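Local structure of putative Acetyltransferase (3EFA) at residues 17-22 with 46-51; 61-66 with 74-79. The protein is a putative GNAT-family N-acetyltransferase that probably transfers the acetyl group of acetyl-CoA to an amine of a still unidentified substrate. One frame throughout, in Å; residues are numbered along the deposited sequence.

Contact 1: 17-22 with 46-51; sequences AAYALR and CEYAVL
A17, on helix 12-29, sets its CB against CG1 of V50 at 4.1 Å, where the helix packs on one face of strand 48-52; the two short segments run at 76° to each other. One residue on, the A18 methyl rests on both Y48 and V50, its CB 3.9 Å from Y48 CB and 4.2 Å from V50 CG2. At this point the two backbones are nearest, the CA atoms of A18 and V50 6.7 Å apart. Y19 makes the aromatic part of the contact. Chi1 of -69° puts its CG beside the backbone N, and from there the ring presents its edge to the face of Y48 in an offset T-shaped stack, the planes at 86° and CE1 3.8 Å from Y48 CZ. The two hydroxyls meet as well, Y19 OH and Y48 OH lying 3.3 Å apart in a weak hydrogen bond, while Y48 OH has a further bond to D42. The R22 and Y48 side chains cross at about a right angle, with their flat groups only modestly tilted and R22 NH1 3.7 Å from Y48 CE1; salt bridges to E37 and D42 meet the R22 charge. An alanine in place of Y48 would probably leave a gap beside Y19 and R22 and deprive D42 of a hydroxyl partner. The contact thus passes from purely apolar packing at A17 and A18 to a polar end, where D42 is shared by the R22 guanidinium, the Y48 hydroxyl and, from the neighbouring strand, R63, an arrangement likely to keep that carboxylate ionised.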
loop_
_atom_site.group_PDB
_atom_site.type_symbol
_atom_site.label_atom_id
_atom_site.label_comp_id
_atom_site.label_asym_id
_atom_site.label_seq_id
_atom_site.Cartn_x
_atom_site.Cartn_y
_atom_site.Cartn_z
ATOM N N ALA A 17 30.083 1.986 3.619
ATOM C CA ALA A 17 29.757 0.669 4.133
ATOM C C ALA A 17 28.444 0.121 3.527
ATOM O O ALA A 17 28.372 -1.041 3.090
ATOM C CB ALA A 17 29.669 0.709 5.676
ATOM N N ALA A 18 27.416 0.969 3.500
ATOM C CA ALA A 18 26.104 0.590 2.978
ATOM C C ALA A 18 26.160 0.289 1.471
ATOM O O ALA A 18 25.567 -0.689 1.022
ATOM C CB ALA A 18 25.089 1.659 3.268
ATOM N N TYR A 19 26.876 1.116 0.699
ATOM C CA TYR A 19 27.000 0.875 -0.745
ATOM C C TYR A 19 27.771 -0.434 -1.038
ATOM O O TYR A 19 27.439 -1.173 -1.968
ATOM C CB TYR A 19 27.701 2.049 -1.460
ATOM C CG TYR A 19 26.926 3.351 -1.546
ATOM C CD1 TYR A 19 25.769 3.551 -0.814
ATOM C CD2 TYR A 19 27.383 4.400 -2.332
ATOM C CE1 TYR A 19 25.071 4.749 -0.883
ATOM C CE2 TYR A 19 26.689 5.607 -2.405
ATOM C CZ TYR A 19 25.533 5.773 -1.676
ATOM O OH TYR A 19 24.830 6.966 -1.733
ATOM N N ALA A 20 28.804 -0.704 -0.246
ATOM C CA ALA A 20 29.637 -1.883 -0.457
ATOM C C ALA A 20 28.838 -3.160 -0.239
ATOM O O ALA A 20 28.949 -4.101 -1.030
ATOM C CB ALA A 20 30.925 -1.855 0.453
ATOM N N LEU A 21 28.035 -3.191 0.825
ATOM C CA LEU A 21 27.136 -4.334 1.065
ATOM C C LEU A 21 26.140 -4.528 -0.090
ATOM O O LEU A 21 26.000 -5.638 -0.611
ATOM C CB LEU A 21 26.418 -4.214 2.417
ATOM C CG LEU A 21 27.320 -4.362 3.667
ATOM C CD1 LEU A 21 26.568 -4.154 4.987
ATOM C CD2 LEU A 21 28.035 -5.708 3.685
ATOM N N ARG A 22 25.489 -3.445 -0.519
ATOM C CA ARG A 22 24.482 -3.530 -1.591
ATOM C C ARG A 22 25.091 -3.921 -2.954
ATOM O O ARG A 22 24.483 -4.683 -3.721
ATOM C CB ARG A 22 23.652 -2.237 -1.690
ATOM C CG ARG A 22 22.902 -1.831 -0.376
ATOM C CD ARG A 22 22.477 -0.346 -0.376
ATOM N NE ARG A 22 21.813 0.046 -1.622
ATOM C CZ ARG A 22 21.521 1.297 -1.985
ATOM N NH1 ARG A 22 21.837 2.333 -1.202
ATOM N NH2 ARG A 22 20.915 1.517 -3.146
ATOM N N CYS A 46 21.095 11.370 2.354
ATOM C CA CYS A 46 20.359 10.156 2.731
ATOM C C CYS A 46 21.039 9.429 3.894
ATOM O O CYS A 46 22.255 9.238 3.880
ATOM C CB CYS A 46 20.208 9.204 1.541
ATOM S SG CYS A 46 19.090 7.773 1.847
ATOM N N GLU A 47 20.254 9.024 4.893
ATOM C CA GLU A 47 20.793 8.313 6.058
ATOM C C GLU A 47 20.683 6.795 5.940
ATOM O O GLU A 47 19.666 6.276 5.485
ATOM C CB GLU A 47 20.113 8.799 7.339
ATOM C CG GLU A 47 20.444 10.259 7.648
ATOM C CD GLU A 47 19.817 10.773 8.929
ATOM O OE1 GLU A 47 18.566 10.718 9.072
ATOM O OE2 GLU A 47 20.582 11.262 9.785
ATOM N N TYR A 48 21.726 6.080 6.362
ATOM C CA TYR A 48 21.699 4.611 6.305
ATOM C C TYR A 48 21.937 4.012 7.690
ATOM O O TYR A 48 22.593 4.621 8.523
ATOM C CB TYR A 48 22.730 4.085 5.286
ATOM C CG TYR A 48 22.590 4.725 3.913
ATOM C CD1 TYR A 48 21.888 4.082 2.892
ATOM C CD2 TYR A 48 23.127 5.990 3.645
ATOM C CE1 TYR A 48 21.742 4.670 1.635
ATOM C CE2 TYR A 48 22.975 6.592 2.390
ATOM C CZ TYR A 48 22.280 5.921 1.383
ATOM O OH TYR A 48 22.112 6.492 0.127
ATOM N N ALA A 49 21.370 2.832 7.939
ATOM C CA ALA A 49 21.623 2.096 9.177
ATOM C C ALA A 49 22.597 0.950 8.902
ATOM O O ALA A 49 22.326 0.115 8.040
ATOM C CB ALA A 49 20.295 1.551 9.782
ATOM N N VAL A 50 23.719 0.907 9.635
ATOM C CA VAL A 50 24.723 -0.147 9.454
ATOM C C VAL A 50 25.142 -0.815 10.775
ATOM O O VAL A 50 25.469 -0.120 11.749
ATOM C CB VAL A 50 26.000 0.398 8.713
ATOM C CG1 VAL A 50 27.045 -0.707 8.501
ATOM C CG2 VAL A 50 25.638 1.036 7.391
ATOM N N LEU A 51 25.138 -2.154 10.801
ATOM C CA LEU A 51 25.629 -2.930 11.957
ATOM C C LEU A 51 27.057 -3.464 11.733
ATOM O O LEU A 51 27.330 -4.165 10.756
ATOM C CB LEU A 51 24.659 -4.078 12.319
ATOM C CG LEU A 51 24.862 -4.861 13.644
ATOM C CD1 LEU A 51 23.548 -5.441 14.216
ATOM C CD2 LEU A 51 25.955 -5.971 13.561
#

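Contact 2: 61-66 with 74-79. With FMT (formic acid), chain C.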
loop_
_atom_site.group_PDB
_atom_site.type_symbol
_atom_site.label_atom_id
_atom_site.label_comp_id
_atom_site.label_asym_id
_atom_site.label_seq_id
_atom_site.Cartn_x
_atom_site.Cartn_y
_atom_site.Cartn_z
ATOM N N THR A 61 22.741 -4.060 6.703
ATOM C CA THR A 61 22.368 -2.661 6.450
ATOM C C THR A 61 20.915 -2.480 6.001
ATOM O O THR A 61 20.297 -3.396 5.464
ATOM C CB THR A 61 23.297 -1.995 5.369
ATOM O OG1 THR A 61 22.962 -0.609 5.222
ATOM C CG2 THR A 61 23.127 -2.670 4.013
ATOM N N LEU A 62 20.384 -1.286 6.227
ATOM C CA LEU A 62 19.117 -0.862 5.620
ATOM C C LEU A 62 19.116 0.657 5.334
ATOM O O LEU A 62 19.902 1.409 5.920
ATOM C CB LEU A 62 17.912 -1.284 6.484
ATOM C CG LEU A 62 17.689 -0.694 7.886
ATOM C CD1 LEU A 62 17.088 0.714 7.836
ATOM C CD2 LEU A 62 16.794 -1.621 8.709
ATOM N N ARG A 63 18.247 1.096 4.426
ATOM C CA ARG A 63 18.168 2.507 4.053
ATOM C C ARG A 63 16.948 3.184 4.695
ATOM O O ARG A 63 15.817 2.669 4.628
ATOM C CB ARG A 63 18.138 2.668 2.517
ATOM C CG ARG A 63 18.146 4.147 2.014
ATOM C CD ARG A 63 18.353 4.278 0.489
ATOM N NE ARG A 63 17.132 3.998 -0.282
ATOM C CZ ARG A 63 17.009 4.141 -1.605
ATOM N NH1 ARG A 63 18.041 4.571 -2.342
ATOM N NH2 ARG A 63 15.844 3.859 -2.195
ATOM N N LEU A 64 17.166 4.340 5.314
ATOM C CA LEU A 64 16.048 5.065 5.925
ATOM C C LEU A 64 15.316 5.947 4.896
ATOM O O LEU A 64 15.924 6.830 4.286
ATOM C CB LEU A 64 16.528 5.853 7.157
ATOM C CG LEU A 64 17.080 4.865 8.208
ATOM C CD1 LEU A 64 18.360 5.320 8.872
ATOM C CD2 LEU A 64 16.019 4.466 9.257
ATOM N N GLU A 65 14.024 5.660 4.690
ATOM C CA GLU A 65 13.188 6.343 3.695
ATOM C C GLU A 65 11.882 6.904 4.307
ATOM O O GLU A 65 10.796 6.324 4.138
ATOM C CB GLU A 65 12.855 5.404 2.516
ATOM C CG GLU A 65 14.059 4.665 1.913
ATOM C CD GLU A 65 13.690 3.694 0.780
ATOM O OE1 GLU A 65 12.527 3.717 0.302
ATOM O OE2 GLU A 65 14.568 2.899 0.368
ATOM N N PRO A 66 11.976 8.060 4.984
ATOM C CA PRO A 66 10.783 8.703 5.577
ATOM C C PRO A 66 9.699 8.986 4.529
ATOM O O PRO A 66 10.033 9.420 3.419
ATOM C CB PRO A 66 11.294 10.051 6.095
ATOM C CG PRO A 66 12.778 10.125 5.769
ATOM C CD PRO A 66 13.171 8.930 4.951
ATOM N N PHE A 74 11.548 1.332 5.665
ATOM C CA PHE A 74 12.898 0.771 5.731
ATOM C C PHE A 74 13.200 0.015 4.426
ATOM O O PHE A 74 12.510 -0.956 4.106
ATOM C CB PHE A 74 13.020 -0.202 6.904
ATOM C CG PHE A 74 12.562 0.358 8.231
ATOM C CD1 PHE A 74 13.369 1.246 8.951
ATOM C CD2 PHE A 74 11.334 -0.028 8.778
ATOM C CE1 PHE A 74 12.958 1.751 10.186
ATOM C CE2 PHE A 74 10.907 0.471 10.013
ATOM C CZ PHE A 74 11.718 1.362 10.722
ATOM N N GLY A 75 14.210 0.454 3.672
ATOM C CA GLY A 75 14.539 -0.183 2.402
ATOM C C GLY A 75 15.984 -0.634 2.176
ATOM O O GLY A 75 16.830 -0.565 3.089
ATOM N N ARG A 76 16.259 -1.086 0.947
ATOM C CA ARG A 76 17.567 -1.642 0.546
ATOM C C ARG A 76 18.224 -2.514 1.644
ATOM O O ARG A 76 19.389 -2.292 2.054
ATOM C CB ARG A 76 18.505 -0.528 0.042
ATOM C CG ARG A 76 17.920 0.300 -1.131
ATOM C CD ARG A 76 17.515 -0.595 -2.311
ATOM N NE ARG A 76 17.495 0.075 -3.619
ATOM C CZ ARG A 76 16.412 0.590 -4.215
ATOM N NH1 ARG A 76 15.216 0.560 -3.622
ATOM N NH2 ARG A 76 16.525 1.152 -5.420
ATOM N N VAL A 77 17.464 -3.521 2.076
ATOM C CA VAL A 77 17.789 -4.404 3.201
ATOM C C VAL A 77 18.652 -5.603 2.781
ATOM O O VAL A 77 18.266 -6.358 1.896
ATOM C CB VAL A 77 16.489 -4.956 3.812
ATOM C CG1 VAL A 77 16.765 -5.707 5.120
ATOM C CG2 VAL A 77 15.461 -3.819 4.015
ATOM N N CYS A 78 19.816 -5.784 3.405
ATOM C CA CYS A 78 20.685 -6.911 3.043
ATOM C C CYS A 78 21.784 -7.230 4.064
ATOM O O CYS A 78 22.142 -6.396 4.904
ATOM C CB CYS A 78 21.278 -6.726 1.632
ATOM S SG CYS A 78 22.496 -5.377 1.416
ATOM N N THR A 79 22.318 -8.447 3.972
ATOM C CA THR A 79 23.294 -8.951 4.936
ATOM C C THR A 79 24.453 -9.639 4.218
ATOM O O THR A 79 24.232 -10.398 3.273
ATOM C CB THR A 79 22.635 -9.969 5.903
ATOM O OG1 THR A 79 21.645 -9.307 6.701
ATOM C CG2 THR A 79 23.677 -10.633 6.823
HETATM C C FMT C . 19.916 -11.966 7.927
HETATM O O1 FMT C . 20.502 -11.437 8.875
HETATM O O2 FMT C . 20.136 -13.113 7.529
HETATM O O HOH W 1 21.192 0.225 2.809
HETATM O O HOH W 2 14.464 0.389 -0.985
#
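The beta hairpin of strands 57-66 and 71-79 is joined by antiparallel pairing on both sides of a beta bulge. T61 and C78 form a hydrogen-bonded pair, T61 N 3.0 Å from C78 O, and R63 and G75 another, R63 N 2.6 Å from G75 O. Between them the register slips by one residue at R76, where phi is positive (39°). A bulge in the fourth strand, here 71-79, characterises the GNAT fold, where this strand splays from the parallel fifth, here 107-113, to open the acetyl-CoA cleft; the bulge at R76 is consistent with that. A formic acid, probably from the crystallisation liquor, lies beside T79, hydrogen-bonded to G85 N and G89 N. On one face of the hairpin, L64 CD2 meets the edge of the F74 ring, and L62 CD1 lies 3.9 Å from F74 CD1. On the other, R63 grips E65 side-on: NE at 2.9 Å and NH2 at 3.0 Å both bind OE2 from one face of the carboxylate. Chi1 of -176° sets R63 CG anti to the backbone N, and the chain runs beside R76, whose CG lies over one face of the R63 guanidinium, with R63 NH2 3.6 Å from R76 NH1. D39 and D42, binding R63, probably temper this like-charge approach; a water bridges E65 OE2 to R76 N and NH1, and R76 NH2 bonds to the E37 carbonyl O.

Both contacts are buried, but contact 2 sits almost at the centre of the chain and contact 1 some 9 Å from it. Contact 1 lays a helix across the sheet through side chains alone, whereas contact 2 joins two strands within that sheet mainly by backbone bonds. They meet because strands 48-52 and 57-66 are neighbours: A49 N lies 2.9 Å from L62 O, and A49 O lies 3.0 Å from T61 OG1, both probable hydrogen bonds. On the helix side, Y48 CE1 packs on R63 CD, and D42 is salt-bridged to both R22 and R63. The opposite face, with L62, L64 and F74, is instead apolar and packs against helix 88-102.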